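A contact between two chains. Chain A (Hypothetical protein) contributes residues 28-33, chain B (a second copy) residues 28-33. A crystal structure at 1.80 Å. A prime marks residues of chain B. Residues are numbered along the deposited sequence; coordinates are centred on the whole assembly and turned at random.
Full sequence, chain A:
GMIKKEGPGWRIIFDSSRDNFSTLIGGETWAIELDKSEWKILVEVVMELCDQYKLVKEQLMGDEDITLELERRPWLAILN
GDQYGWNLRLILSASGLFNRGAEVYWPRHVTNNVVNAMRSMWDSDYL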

# COMPACT_ATOMS: atom_id res chain seq x y z
N GLU A 28 5.92 4.42 -2.89
CA GLU A 28 5.80 5.85 -2.61
C GLU A 28 4.60 6.18 -1.71
O GLU A 28 4.70 7.03 -0.82
CB GLU A 28 5.61 6.62 -3.90
CG GLU A 28 5.72 8.12 -3.70
CD GLU A 28 5.56 8.90 -4.97
OE1 GLU A 28 4.87 8.41 -5.89
OE2 GLU A 28 6.10 10.03 -5.02
N THR A 29 3.49 5.50 -1.95
CA THR A 29 2.23 5.81 -1.28
C THR A 29 1.69 4.67 -0.40
O THR A 29 0.50 4.68 -0.05
CB THR A 29 1.15 6.15 -2.34
OG1 THR A 29 0.84 5.00 -3.14
CG2 THR A 29 1.57 7.33 -3.21
N TRP A 30 2.52 3.68 -0.08
CA TRP A 30 2.04 2.56 0.71
C TRP A 30 3.19 1.85 1.39
O TRP A 30 4.33 2.00 0.99
CB TRP A 30 1.33 1.52 -0.21
CG TRP A 30 2.24 1.00 -1.37
CD1 TRP A 30 2.32 1.50 -2.62
CD2 TRP A 30 3.19 -0.09 -1.31
NE1 TRP A 30 3.25 0.80 -3.37
CE2 TRP A 30 3.83 -0.16 -2.58
CE3 TRP A 30 3.61 -0.97 -0.30
CZ2 TRP A 30 4.84 -1.09 -2.86
CZ3 TRP A 30 4.64 -1.89 -0.58
CH2 TRP A 30 5.23 -1.95 -1.85
N ALA A 31 2.85 1.11 2.44
CA ALA A 31 3.78 0.20 3.11
C ALA A 31 2.94 -0.89 3.74
O ALA A 31 1.81 -0.62 4.16
CB ALA A 31 4.59 0.90 4.14
N ILE A 32 3.43 -2.13 3.74
CA ILE A 32 2.80 -3.21 4.45
C ILE A 32 3.86 -4.02 5.21
O ILE A 32 5.01 -4.12 4.79
CB ILE A 32 1.99 -4.19 3.54
CG1 ILE A 32 2.88 -4.83 2.48
CG2 ILE A 32 0.82 -3.49 2.87
CD1 ILE A 32 2.15 -5.92 1.67
N GLU A 33 3.46 -4.52 6.37
CA GLU A 33 4.35 -5.33 7.20
C GLU A 33 4.19 -6.79 6.79
O GLU A 33 3.10 -7.21 6.40
CB GLU A 33 4.01 -5.19 8.68
CG GLU A 33 4.20 -3.78 9.25
CD GLU A 33 3.83 -3.74 10.73
OE1 GLU A 33 3.09 -4.65 11.17
OE2 GLU A 33 4.27 -2.82 11.42
N GLU B 28 -4.28 4.26 -5.90
CA GLU B 28 -3.80 3.97 -7.24
C GLU B 28 -2.82 2.82 -7.28
O GLU B 28 -2.87 2.04 -8.21
CB GLU B 28 -3.12 5.20 -7.87
CG GLU B 28 -2.79 5.01 -9.32
CD GLU B 28 -2.15 6.25 -9.91
OE1 GLU B 28 -1.53 7.00 -9.15
OE2 GLU B 28 -2.24 6.46 -11.13
N THR B 29 -1.92 2.74 -6.32
CA THR B 29 -0.89 1.66 -6.35
C THR B 29 -0.92 0.67 -5.17
O THR B 29 0.05 -0.02 -4.94
CB THR B 29 0.49 2.30 -6.33
OG1 THR B 29 0.59 3.08 -5.13
CG2 THR B 29 0.67 3.17 -7.58
N TRP B 30 -2.04 0.60 -4.45
CA TRP B 30 -2.14 -0.21 -3.25
C TRP B 30 -3.61 -0.53 -2.94
O TRP B 30 -4.53 0.17 -3.39
CB TRP B 30 -1.50 0.52 -2.03
CG TRP B 30 -2.16 1.87 -1.70
CD1 TRP B 30 -1.78 3.11 -2.17
CD2 TRP B 30 -3.40 2.09 -0.98
NE1 TRP B 30 -2.65 4.07 -1.73
CE2 TRP B 30 -3.65 3.48 -1.00
CE3 TRP B 30 -4.24 1.26 -0.23
CZ2 TRP B 30 -4.75 4.04 -0.37
CZ3 TRP B 30 -5.36 1.82 0.39
CH2 TRP B 30 -5.59 3.20 0.32
N ALA B 31 -3.78 -1.59 -2.18
CA ALA B 31 -5.05 -1.93 -1.60
C ALA B 31 -4.78 -2.77 -0.35
O ALA B 31 -3.84 -3.56 -0.33
CB ALA B 31 -5.89 -2.70 -2.57
N ILE B 32 -5.61 -2.63 0.69
CA ILE B 32 -5.51 -3.47 1.88
C ILE B 32 -6.91 -3.89 2.34
O ILE B 32 -7.87 -3.16 2.14
CB ILE B 32 -4.75 -2.79 3.06
CG1 ILE B 32 -5.42 -1.47 3.51
CG2 ILE B 32 -3.29 -2.54 2.71
CD1 ILE B 32 -4.85 -0.91 4.78
N GLU B 33 -7.01 -5.08 2.91
CA GLU B 33 -8.27 -5.56 3.46
C GLU B 33 -8.37 -5.09 4.90
O GLU B 33 -7.36 -4.95 5.58
CB GLU B 33 -8.30 -7.09 3.45
CG GLU B 33 -8.22 -7.70 2.10
CD GLU B 33 -8.32 -9.21 2.13
OE1 GLU B 33 -7.96 -9.82 3.17
OE2 GLU B 33 -8.72 -9.77 1.08
O HOH W 1 3.25 4.14 -4.85
O HOH W 2 -1.24 5.36 -4.89

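This is a small, nearly symmetric contact in which each of three side chains meets its own copy across the interface, with two water bridges at the threonine end. The two stretches bury 224 Å² in total. Thr29, Trp30 and Ile32 point their CA-to-CB bonds toward the other chain. Ala31, between Trp30 and Ile32, points away, the alternation usual in extended chain.

No direct hydrogen bond crosses between the stretches. Thr29 OG1 and Thr29′ OG1 lie 2.8 Å apart, but the angle is poor for a hydrogen bond. Water links the pair instead. Water 1 accepts from Thr29 N at 3.2 Å and is hydrogen-bonded to Thr29′ OG1 at 2.9 Å. Water 2 repeats the pattern, accepting from Thr29′ N at 3.1 Å and bonding to Thr29 OG1 at 2.7 Å. Each water thus ties the backbone of one chain to the hydroxyl of the other.

Each hydroxyl also sits at the edge of the partner indole: Thr29 OG1 is 3.4 Å from Trp30′ CD1, and Thr29′ OG1 is 3.4 Å from Trp30 CD1. The tryptophans themselves meet through Trp30 CB and Trp30′ CB, 3.5 Å apart. Further along, Ile32 CG2 and Ile32′ CG2 make a looser apolar contact at 4.2 Å.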